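Local coordinates for protein 5-Carboxyvanillate Decarboxylase (Novosphingobium aromaticivorans, PDB 4QRN) that probably catalyses the metal-dependent, non-oxidative decarboxylation of 5-carboxyvanillate to vanillate, as a member of the amidohydrolase superfamily, at residues A129-A137 with E164-F174; R95-I104 with M335-V346. All coordinates share one frame; numbering follows the deposited sequence.

Contact 1 of 2, residues A129-A137 with E164-F174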
loop_
_atom_site.group_PDB
_atom_site.type_symbol
_atom_site.label_atom_id
_atom_site.label_comp_id
_atom_site.label_asym_id
_atom_site.label_seq_id
_atom_site.Cartn_x
_atom_site.Cartn_y
_atom_site.Cartn_z
ATOM N N ALA A 129 29.079 8.572 -7.285
ATOM C CA ALA A 129 28.060 9.592 -6.992
ATOM C C ALA A 129 28.602 10.978 -7.343
ATOM O O ALA A 129 27.876 11.805 -7.891
ATOM C CB ALA A 129 27.660 9.538 -5.532
ATOM N N THR A 130 29.862 11.247 -6.996
ATOM C CA THR A 130 30.474 12.534 -7.333
ATOM C C THR A 130 30.427 12.758 -8.839
ATOM O O THR A 130 30.047 13.831 -9.299
ATOM C CB THR A 130 31.940 12.573 -6.862
ATOM O OG1 THR A 130 31.964 12.519 -5.432
ATOM C CG2 THR A 130 32.634 13.849 -7.360
ATOM N N ARG A 131 30.798 11.726 -9.602
ATOM C CA ARG A 131 30.795 11.822 -11.051
ATOM C C ARG A 131 29.382 12.017 -11.607
ATOM O O ARG A 131 29.181 12.829 -12.516
ATOM C CB ARG A 131 31.480 10.593 -11.671
ATOM C CG ARG A 131 32.992 10.600 -11.435
ATOM C CD ARG A 131 33.577 9.224 -11.580
ATOM N NE ARG A 131 33.577 8.739 -12.954
ATOM C CZ ARG A 131 34.511 9.015 -13.868
ATOM N NH1 ARG A 131 35.535 9.813 -13.583
ATOM N NH2 ARG A 131 34.404 8.492 -15.085
ATOM N N ALA A 132 28.401 11.306 -11.058
ATOM C CA ALA A 132 27.031 11.456 -11.533
ATOM C C ALA A 132 26.522 12.862 -11.221
ATOM O O ALA A 132 25.809 13.454 -12.026
ATOM C CB ALA A 132 26.112 10.415 -10.887
ATOM N N ASN A 133 26.859 13.385 -10.041
ATOM C CA ASN A 133 26.442 14.725 -9.681
ATOM C C ASN A 133 27.096 15.758 -10.597
ATOM O O ASN A 133 26.444 16.703 -11.055
ATOM C CB ASN A 133 26.761 14.986 -8.212
ATOM C CG ASN A 133 25.787 14.286 -7.281
ATOM O OD1 ASN A 133 24.654 13.984 -7.671
ATOM N ND2 ASN A 133 26.202 14.055 -6.057
ATOM N N ASP A 134 28.391 15.605 -10.884
ATOM C CA ASP A 134 29.043 16.535 -11.777
ATOM C C ASP A 134 28.463 16.445 -13.202
ATOM O O ASP A 134 28.308 17.469 -13.871
ATOM C CB ASP A 134 30.551 16.268 -11.799
ATOM C CG ASP A 134 31.243 16.668 -10.510
ATOM O OD1 ASP A 134 30.649 17.420 -9.705
ATOM O OD2 ASP A 134 32.402 16.239 -10.314
ATOM N N THR A 135 28.165 15.235 -13.669
ATOM C CA THR A 135 27.564 15.053 -14.981
ATOM C C THR A 135 26.205 15.755 -15.061
ATOM O O THR A 135 25.908 16.460 -16.031
ATOM C CB THR A 135 27.446 13.560 -15.276
ATOM O OG1 THR A 135 28.764 13.019 -15.408
ATOM C CG2 THR A 135 26.629 13.292 -16.550
ATOM N N LEU A 136 25.393 15.579 -14.027
ATOM C CA LEU A 136 24.092 16.253 -13.972
ATOM C C LEU A 136 24.268 17.770 -13.947
ATOM O O LEU A 136 23.557 18.501 -14.653
ATOM C CB LEU A 136 23.340 15.777 -12.740
ATOM C CG LEU A 136 21.982 16.444 -12.495
ATOM C CD1 LEU A 136 21.050 16.308 -13.700
ATOM C CD2 LEU A 136 21.366 15.868 -11.242
ATOM N N ALA A 137 25.193 18.262 -13.128
ATOM C CA ALA A 137 25.408 19.702 -13.031
ATOM C C ALA A 137 25.830 20.267 -14.390
ATOM O O ALA A 137 25.393 21.369 -14.772
ATOM C CB ALA A 137 26.454 20.004 -11.986
ATOM N N GLU A 164 28.113 16.329 0.520
ATOM C CA GLU A 164 27.656 16.354 -0.864
ATOM C C GLU A 164 26.328 17.115 -1.013
ATOM O O GLU A 164 26.087 17.734 -2.058
ATOM C CB GLU A 164 27.558 14.923 -1.402
ATOM C CG GLU A 164 27.409 14.843 -2.930
ATOM C CD GLU A 164 28.686 15.175 -3.717
ATOM O OE1 GLU A 164 29.686 15.691 -3.148
ATOM O OE2 GLU A 164 28.683 14.910 -4.947
ATOM N N ILE A 165 25.477 17.071 0.011
ATOM C CA ILE A 165 24.283 17.906 0.042
ATOM C C ILE A 165 24.709 19.384 -0.013
ATOM O O ILE A 165 24.165 20.172 -0.796
ATOM C CB ILE A 165 23.473 17.598 1.302
ATOM C CG1 ILE A 165 22.812 16.216 1.157
ATOM C CG2 ILE A 165 22.424 18.684 1.579
ATOM C CD1 ILE A 165 22.342 15.635 2.469
ATOM N N HIS A 166 25.699 19.757 0.790
ATOM C CA HIS A 166 26.208 21.122 0.745
ATOM C C HIS A 166 26.845 21.459 -0.589
ATOM O O HIS A 166 26.614 22.537 -1.122
ATOM C CB HIS A 166 27.172 21.336 1.905
ATOM C CG HIS A 166 26.460 21.679 3.173
ATOM N ND1 HIS A 166 26.024 22.963 3.446
ATOM C CD2 HIS A 166 26.102 20.919 4.236
ATOM C CE1 HIS A 166 25.423 22.975 4.621
ATOM N NE2 HIS A 166 25.453 21.750 5.121
ATOM N N ARG A 167 27.641 20.550 -1.143
ATOM C CA ARG A 167 28.294 20.828 -2.417
ATOM C C ARG A 167 27.251 21.012 -3.518
ATOM O O ARG A 167 27.354 21.912 -4.345
ATOM C CB ARG A 167 29.277 19.721 -2.777
ATOM C CG ARG A 167 30.142 20.078 -3.967
ATOM C CD ARG A 167 31.152 18.989 -4.288
ATOM N NE ARG A 167 30.579 17.827 -4.973
ATOM C CZ ARG A 167 30.592 17.623 -6.295
ATOM N NH1 ARG A 167 30.077 16.506 -6.778
ATOM N NH2 ARG A 167 31.092 18.539 -7.132
ATOM N N GLY A 168 26.230 20.159 -3.525
ATOM C CA GLY A 168 25.189 20.271 -4.531
ATOM C C GLY A 168 24.450 21.593 -4.448
ATOM O O GLY A 168 24.189 22.240 -5.454
ATOM N N ALA A 169 24.140 22.026 -3.237
ATOM C CA ALA A 169 23.388 23.263 -3.061
ATOM C C ALA A 169 24.245 24.487 -3.377
ATOM O O ALA A 169 23.771 25.427 -4.003
ATOM C CB ALA A 169 22.836 23.332 -1.640
ATOM N N ARG A 170 25.497 24.485 -2.937
ATOM C CA ARG A 170 26.345 25.672 -3.034
ATOM C C ARG A 170 27.097 25.801 -4.351
ATOM O O ARG A 170 27.245 26.913 -4.873
ATOM C CB ARG A 170 27.344 25.649 -1.871
ATOM C CG ARG A 170 28.400 26.754 -1.886
ATOM C CD ARG A 170 29.423 26.563 -0.766
ATOM N NE ARG A 170 30.056 25.241 -0.820
ATOM C CZ ARG A 170 29.874 24.263 0.065
ATOM N NH1 ARG A 170 30.504 23.107 -0.099
ATOM N NH2 ARG A 170 29.079 24.424 1.117
ATOM N N GLU A 171 27.608 24.684 -4.857
ATOM C CA GLU A 171 28.462 24.676 -6.029
ATOM C C GLU A 171 27.768 24.222 -7.305
ATOM O O GLU A 171 28.116 24.702 -8.395
ATOM C CB GLU A 171 29.681 23.805 -5.746
ATOM C CG GLU A 171 30.477 24.315 -4.537
ATOM C CD GLU A 171 31.703 23.483 -4.225
ATOM O OE1 GLU A 171 32.347 22.993 -5.177
ATOM O OE2 GLU A 171 32.025 23.328 -3.024
ATOM N N LEU A 172 26.798 23.313 -7.193
ATOM C CA LEU A 172 26.239 22.682 -8.391
ATOM C C LEU A 172 24.866 23.214 -8.786
ATOM O O LEU A 172 24.352 22.844 -9.840
ATOM C CB LEU A 172 26.144 21.165 -8.209
ATOM C CG LEU A 172 27.474 20.475 -7.865
ATOM C CD1 LEU A 172 27.273 18.975 -7.823
ATOM C CD2 LEU A 172 28.602 20.825 -8.844
ATOM N N GLY A 173 24.258 24.041 -7.944
ATOM C CA GLY A 173 22.964 24.617 -8.258
ATOM C C GLY A 173 21.795 23.643 -8.093
ATOM O O GLY A 173 20.701 23.918 -8.607
ATOM N N PHE A 174 21.998 22.546 -7.371
ATOM C CA PHE A 174 20.923 21.592 -7.171
ATOM C C PHE A 174 19.912 22.122 -6.173
ATOM O O PHE A 174 20.209 22.997 -5.350
ATOM C CB PHE A 174 21.474 20.269 -6.667
ATOM C CG PHE A 174 22.331 19.514 -7.662
ATOM C CD1 PHE A 174 22.389 19.844 -9.017
ATOM C CD2 PHE A 174 23.066 18.433 -7.212
ATOM C CE1 PHE A 174 23.161 19.101 -9.897
ATOM C CE2 PHE A 174 23.846 17.678 -8.087
ATOM C CZ PHE A 174 23.902 18.028 -9.435
HETATM O O HOH W 1 32.152 14.900 -4.063
HETATM O O HOH W 2 24.786 23.320 -12.949
#
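Residues 129-137 and the helical turns of 164-170 run in nearly the same direction, their axes 12° apart and 11.5 Å from each other at closest approach, and past the second helix the chain turns in and brings Leu-172 against Ala-137, their CA atoms 5.6 Å apart. Toward the N-terminal ends, where the backbones stand farther apart, charged side chains span the distance. Arg-167, its chain bent at chi3 (77°), spends NH1 and NH2 on a single oxygen, Asp-134 OD1; the NH2 bond, 2.8 Å to Asp-134 OD1, takes the syn lone pair, and the carboxylate stands almost perpendicular to the guanidinium. The same guanidinium grips Glu-164 side-on, NE to OE1 and NH1 to OE2. Glu-164 OE2 also accepts Asn-133 ND2 at 2.8 Å on its anti lone pair, the oxygen lying in the amide plane of Asn-133, so two donors fix it. A water joins Glu-164 OE1 to Thr-130 OG1, itself hydrogen-bonded to the carbonyl oxygen of Arg-126. Toward the C-terminal ends Phe-174 brings its edge to Asn-133 O, 3.3 Å from CZ, and touches Leu-136 and Ala-137, while Leu-172 CB lies over the centre of one ring face. A methionine in place of Arg-167 would probably leave Asp-134 and Glu-164 as uncompensated like charges. One cation between two carboxylates thus ties helix 122-142 to helix 158-170, with an apolar seam closing the C-terminal end.

Contact 2 of 2, residues R95-I104 with M335-V346. With MN (manganese (II) ion), chain E; 1DF (4-hydroxy-3-methoxy-5-nitrobenzoic acid), chain F.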
loop_
_atom_site.group_PDB
_atom_site.type_symbol
_atom_site.label_atom_id
_atom_site.label_comp_id
_atom_site.label_asym_id
_atom_site.label_seq_id
_atom_site.Cartn_x
_atom_site.Cartn_y
_atom_site.Cartn_z
ATOM N N ARG A 95 16.724 14.002 -25.098
ATOM C CA ARG A 95 15.845 14.234 -23.958
ATOM C C ARG A 95 15.057 15.533 -24.166
ATOM O O ARG A 95 13.857 15.584 -23.910
ATOM C CB ARG A 95 16.670 14.292 -22.675
ATOM C CG ARG A 95 15.839 14.604 -21.433
ATOM C CD ARG A 95 16.646 14.497 -20.165
ATOM N NE ARG A 95 17.159 13.162 -19.915
ATOM C CZ ARG A 95 16.666 12.292 -19.038
ATOM N NH1 ARG A 95 15.623 12.591 -18.246
ATOM N NH2 ARG A 95 17.251 11.113 -18.901
ATOM N N ILE A 96 15.733 16.584 -24.607
ATOM C CA ILE A 96 15.061 17.854 -24.851
ATOM C C ILE A 96 13.961 17.690 -25.898
ATOM O O ILE A 96 12.874 18.227 -25.731
ATOM C CB ILE A 96 16.074 18.917 -25.297
ATOM C CG1 ILE A 96 17.017 19.286 -24.150
ATOM C CG2 ILE A 96 15.366 20.151 -25.894
ATOM C CD1 ILE A 96 16.421 20.122 -23.088
ATOM N N ALA A 97 14.246 16.972 -26.981
ATOM C CA ALA A 97 13.228 16.747 -28.010
ATOM C C ALA A 97 12.031 15.972 -27.426
ATOM O O ALA A 97 10.882 16.253 -27.780
ATOM C CB ALA A 97 13.836 16.019 -29.191
ATOM N N ASP A 98 12.305 14.992 -26.572
ATOM C CA ASP A 98 11.218 14.238 -25.970
ATOM C C ASP A 98 10.359 15.138 -25.071
ATOM O O ASP A 98 9.130 14.982 -25.019
ATOM C CB ASP A 98 11.760 13.046 -25.155
ATOM C CG ASP A 98 12.151 11.845 -26.027
ATOM O OD1 ASP A 98 11.936 11.864 -27.259
ATOM O OD2 ASP A 98 12.667 10.857 -25.456
ATOM N N MET A 99 10.996 16.038 -24.335
ATOM C CA MET A 99 10.265 17.011 -23.545
ATOM C C MET A 99 9.457 17.936 -24.445
ATOM O O MET A 99 8.268 18.186 -24.200
ATOM C CB MET A 99 11.223 17.819 -22.681
ATOM C CG MET A 99 11.841 16.987 -21.549
ATOM S SD MET A 99 13.251 17.746 -20.737
ATOM C CE MET A 99 12.504 19.215 -20.029
ATOM N N ASP A 100 10.091 18.458 -25.499
ATOM C CA ASP A 100 9.410 19.363 -26.404
ATOM C C ASP A 100 8.161 18.679 -26.985
ATOM O O ASP A 100 7.110 19.306 -27.151
ATOM C CB ASP A 100 10.346 19.788 -27.529
ATOM C CG ASP A 100 11.438 20.762 -27.078
ATOM O OD1 ASP A 100 11.328 21.370 -25.990
ATOM O OD2 ASP A 100 12.397 20.959 -27.867
ATOM N N ALA A 101 8.270 17.400 -27.326
ATOM C CA ALA A 101 7.168 16.671 -27.953
ATOM C C ALA A 101 5.989 16.438 -27.020
ATOM O O ALA A 101 4.903 16.080 -27.481
ATOM C CB ALA A 101 7.667 15.344 -28.507
ATOM N N THR A 102 6.206 16.588 -25.714
ATOM C CA THR A 102 5.118 16.424 -24.755
ATOM C C THR A 102 4.835 17.704 -23.964
ATOM O O THR A 102 4.145 17.686 -22.951
ATOM C CB THR A 102 5.384 15.237 -23.815
ATOM O OG1 THR A 102 6.701 15.335 -23.233
ATOM C CG2 THR A 102 5.204 13.930 -24.554
ATOM N N GLY A 103 5.355 18.828 -24.453
ATOM C CA GLY A 103 5.060 20.097 -23.824
ATOM C C GLY A 103 5.643 20.287 -22.431
ATOM O O GLY A 103 5.122 21.102 -21.667
ATOM N N ILE A 104 6.697 19.539 -22.102
ATOM C CA ILE A 104 7.307 19.641 -20.793
ATOM C C ILE A 104 8.354 20.751 -20.801
ATOM O O ILE A 104 9.365 20.680 -21.503
ATOM C CB ILE A 104 7.910 18.297 -20.331
ATOM C CG1 ILE A 104 6.836 17.198 -20.306
ATOM C CG2 ILE A 104 8.595 18.475 -18.979
ATOM C CD1 ILE A 104 5.575 17.535 -19.515
ATOM N N MET A 335 6.083 13.375 -14.391
ATOM C CA MET A 335 5.901 12.433 -15.484
ATOM C C MET A 335 6.493 11.028 -15.204
ATOM O O MET A 335 5.937 10.033 -15.655
ATOM C CB MET A 335 6.500 13.023 -16.764
ATOM C CG MET A 335 6.459 12.083 -17.942
ATOM S SD MET A 335 7.095 12.791 -19.461
ATOM C CE MET A 335 5.645 13.614 -20.109
ATOM N N ASP A 336 7.636 10.956 -14.512
ATOM C CA ASP A 336 8.370 9.692 -14.359
ATOM C C ASP A 336 8.986 9.297 -15.712
ATOM O O ASP A 336 9.136 8.109 -16.015
ATOM C CB ASP A 336 7.492 8.563 -13.740
ATOM C CG ASP A 336 8.143 7.872 -12.520
ATOM O OD1 ASP A 336 9.406 7.896 -12.385
ATOM O OD2 ASP A 336 7.360 7.296 -11.717
ATOM N N TYR A 337 9.419 10.282 -16.496
ATOM C CA TYR A 337 10.177 9.971 -17.708
ATOM C C TYR A 337 11.481 9.270 -17.306
ATOM O O TYR A 337 12.128 9.703 -16.359
ATOM C CB TYR A 337 10.506 11.261 -18.411
ATOM C CG TYR A 337 11.349 11.116 -19.655
ATOM C CD1 TYR A 337 12.747 11.154 -19.597
ATOM C CD2 TYR A 337 10.748 10.972 -20.907
ATOM C CE1 TYR A 337 13.524 11.082 -20.742
ATOM C CE2 TYR A 337 11.527 10.886 -22.075
ATOM C CZ TYR A 337 12.913 10.952 -21.977
ATOM O OH TYR A 337 13.715 10.909 -23.104
ATOM N N PRO A 338 11.921 8.227 -18.030
ATOM C CA PRO A 338 11.328 7.651 -19.244
ATOM C C PRO A 338 10.516 6.394 -18.964
ATOM O O PRO A 338 10.081 5.738 -19.918
ATOM C CB PRO A 338 12.570 7.334 -20.080
ATOM C CG PRO A 338 13.565 6.849 -19.057
ATOM C CD PRO A 338 13.307 7.743 -17.836
ATOM N N TYR A 339 10.351 6.042 -17.690
ATOM C CA TYR A 339 9.600 4.852 -17.332
ATOM C C TYR A 339 8.131 4.928 -17.710
ATOM O O TYR A 339 7.486 3.903 -17.944
ATOM C CB TYR A 339 9.754 4.562 -15.833
ATOM C CG TYR A 339 11.211 4.316 -15.474
ATOM C CD1 TYR A 339 11.823 3.106 -15.785
ATOM C CD2 TYR A 339 11.977 5.285 -14.830
ATOM C CE1 TYR A 339 13.156 2.872 -15.500
ATOM C CE2 TYR A 339 13.331 5.073 -14.542
ATOM C CZ TYR A 339 13.894 3.848 -14.862
ATOM O OH TYR A 339 15.203 3.590 -14.579
ATOM N N GLN A 340 7.590 6.142 -17.741
ATOM C CA GLN A 340 6.195 6.356 -18.060
ATOM C C GLN A 340 6.058 7.630 -18.901
ATOM O O GLN A 340 5.562 8.659 -18.437
ATOM C CB GLN A 340 5.363 6.392 -16.781
ATOM C CG GLN A 340 3.875 6.255 -17.041
ATOM C CD GLN A 340 3.127 5.708 -15.835
ATOM O OE1 GLN A 340 3.718 5.114 -14.926
ATOM N NE2 GLN A 340 1.814 5.932 -15.816
ATOM N N TYR A 341 6.524 7.544 -20.144
ATOM C CA TYR A 341 6.559 8.672 -21.075
ATOM C C TYR A 341 5.370 8.546 -22.012
ATOM O O TYR A 341 5.428 7.808 -22.986
ATOM C CB TYR A 341 7.877 8.613 -21.860
ATOM C CG TYR A 341 8.022 9.652 -22.946
ATOM C CD1 TYR A 341 7.831 11.008 -22.685
ATOM C CD2 TYR A 341 8.380 9.285 -24.234
ATOM C CE1 TYR A 341 7.982 11.972 -23.667
ATOM C CE2 TYR A 341 8.528 10.232 -25.235
ATOM C CZ TYR A 341 8.325 11.574 -24.954
ATOM O OH TYR A 341 8.455 12.519 -25.943
ATOM N N VAL A 342 4.281 9.233 -21.695
ATOM C CA VAL A 342 3.012 9.002 -22.384
ATOM C C VAL A 342 2.350 10.327 -22.701
ATOM O O VAL A 342 1.809 10.998 -21.829
ATOM C CB VAL A 342 2.046 8.140 -21.528
ATOM C CG1 VAL A 342 0.832 7.767 -22.359
ATOM C CG2 VAL A 342 2.760 6.903 -20.937
ATOM N N ALA A 343 2.398 10.724 -23.971
ATOM C CA ALA A 343 1.802 12.000 -24.369
ATOM C C ALA A 343 0.330 12.069 -23.951
ATOM O O ALA A 343 -0.155 13.135 -23.529
ATOM C CB ALA A 343 1.962 12.207 -25.883
ATOM N N ASP A 344 -0.404 10.968 -24.095
ATOM C CA ASP A 344 -1.820 11.005 -23.733
ATOM C C ASP A 344 -2.031 11.298 -22.250
ATOM O O ASP A 344 -3.086 11.823 -21.889
ATOM C CB ASP A 344 -2.515 9.690 -24.109
ATOM C CG ASP A 344 -2.866 9.599 -25.569
ATOM O OD1 ASP A 344 -2.934 10.629 -26.260
ATOM O OD2 ASP A 344 -3.135 8.473 -26.008
ATOM N N GLU A 345 -1.082 10.962 -21.383
ATOM C CA GLU A 345 -1.224 11.314 -19.962
ATOM C C GLU A 345 -1.154 12.825 -19.789
ATOM O O GLU A 345 -1.920 13.376 -19.006
ATOM C CB GLU A 345 -0.169 10.598 -19.119
ATOM C CG GLU A 345 -0.471 9.127 -18.978
ATOM C CD GLU A 345 0.486 8.364 -18.074
ATOM O OE1 GLU A 345 1.547 8.905 -17.679
ATOM O OE2 GLU A 345 0.132 7.198 -17.769
ATOM N N VAL A 346 -0.231 13.478 -20.486
ATOM C CA VAL A 346 -0.146 14.924 -20.388
ATOM C C VAL A 346 -1.466 15.539 -20.857
ATOM O O VAL A 346 -1.985 16.458 -20.233
ATOM C CB VAL A 346 1.044 15.496 -21.192
ATOM C CG1 VAL A 346 1.158 16.991 -20.935
ATOM C CG2 VAL A 346 2.350 14.788 -20.803
HETATM MN MN MN E . 10.605 7.369 -10.738
HETATM C C1 1DF F . 10.297 2.169 -12.824
HETATM C CO1 1DF F . 9.409 3.112 -12.389
HETATM C CO2 1DF F . 11.661 2.295 -12.478
HETATM C CM1 1DF F . 9.966 4.231 -11.683
HETATM C CM2 1DF F . 12.160 3.456 -11.923
HETATM O OM 1DF F . 13.477 3.649 -11.614
HETATM C CZ 1DF F . 11.326 4.522 -11.619
HETATM C CC 1DF F . 9.863 0.973 -13.587
HETATM C CV 1DF F . 14.329 2.503 -11.648
HETATM O O1 1DF F . 8.803 1.081 -14.333
HETATM O O2 1DF F . 10.532 -0.062 -13.498
HETATM O O3 1DF F . 11.780 5.686 -11.256
HETATM N N 1DF F . 8.983 4.958 -10.807
HETATM O O11 1DF F . 9.317 5.829 -10.055
HETATM O O22 1DF F . 7.804 4.508 -10.769
HETATM O O HOH W 3 11.950 8.883 -11.571
#
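Tyr-337 turns the edge of its ring to Arg-95, whose guanidinium takes Tyr-337 CE1 over one face, 3.6 Å above its plane and offset toward the rim, with the two planes 73° apart; Arg-95 NE bonds to Asp-90 O and NH2 to Ala-43 O. Pro-338 CB sits over the centre of one face of the Tyr-337 ring, and Asp-98 OD2 lies at its edge. The Tyr-341 ring has Tyr-337 CE2 over one face and Met-335 SD at its edge. Both phenols end on Asp-98. Tyr-337 OH donates to Asp-98 OD2 at 2.6 Å, on the anti lone pair, and that oxygen is also paired with Arg-87; Tyr-341 OH donates to Asp-98 O at 2.7 Å, with a C=O...donor angle of 110°. Thr-102 OG1 gives the same carbonyl a second bond, of 3.0 Å to Asp-98 O. With chi1 at 51°, Thr-102 turns OG1 back to that carbonyl and sends CG2 against Tyr-341 CE1, 3.5 Å away. Met-335 CE meets Ile-104 CG1 at 3.8 Å, and a Schellman motif with Gly-103 as C-prime residue ends the helix.

The far side of 335-346 carries the active site. Asp-336 OD1 binds manganese, together with Glu-41, His-210, a water and two ligand oxygens, and the inhibitor lays its CM2 over the centre of one face of the Tyr-339 ring. The loop is thus wedged between helix 93-101 and the metal, flanked by strand 38-44 and helix 79-89; helix 343-350 packs Ala-343 and Val-346 against Thr-102, and its Glu-345 bonds to Tyr-273 of the second subunit.

How the contacts relate
Contact 1 is nested within the loop closed by contact 2: the chain passes through 95-104, then both segments of contact 1, and returns to 335-346 near its C-terminal end. Their centres lie 25 Å apart and their nearest atoms about 8 Å. Strand 106-111, the middle of three parallel strands, follows helix 93-101 and leads toward helix 122-142. Contact 1 pairs successive helices, with strand 147-149 between them in sequence, on the outside of what is, as in other amidohydrolases, a (beta/alpha)8 barrel, away from the annotated sites. Contact 2 instead joins an early helix to a late loop and the start of the helix after it, bringing distant parts of the sequence together beside the manganese.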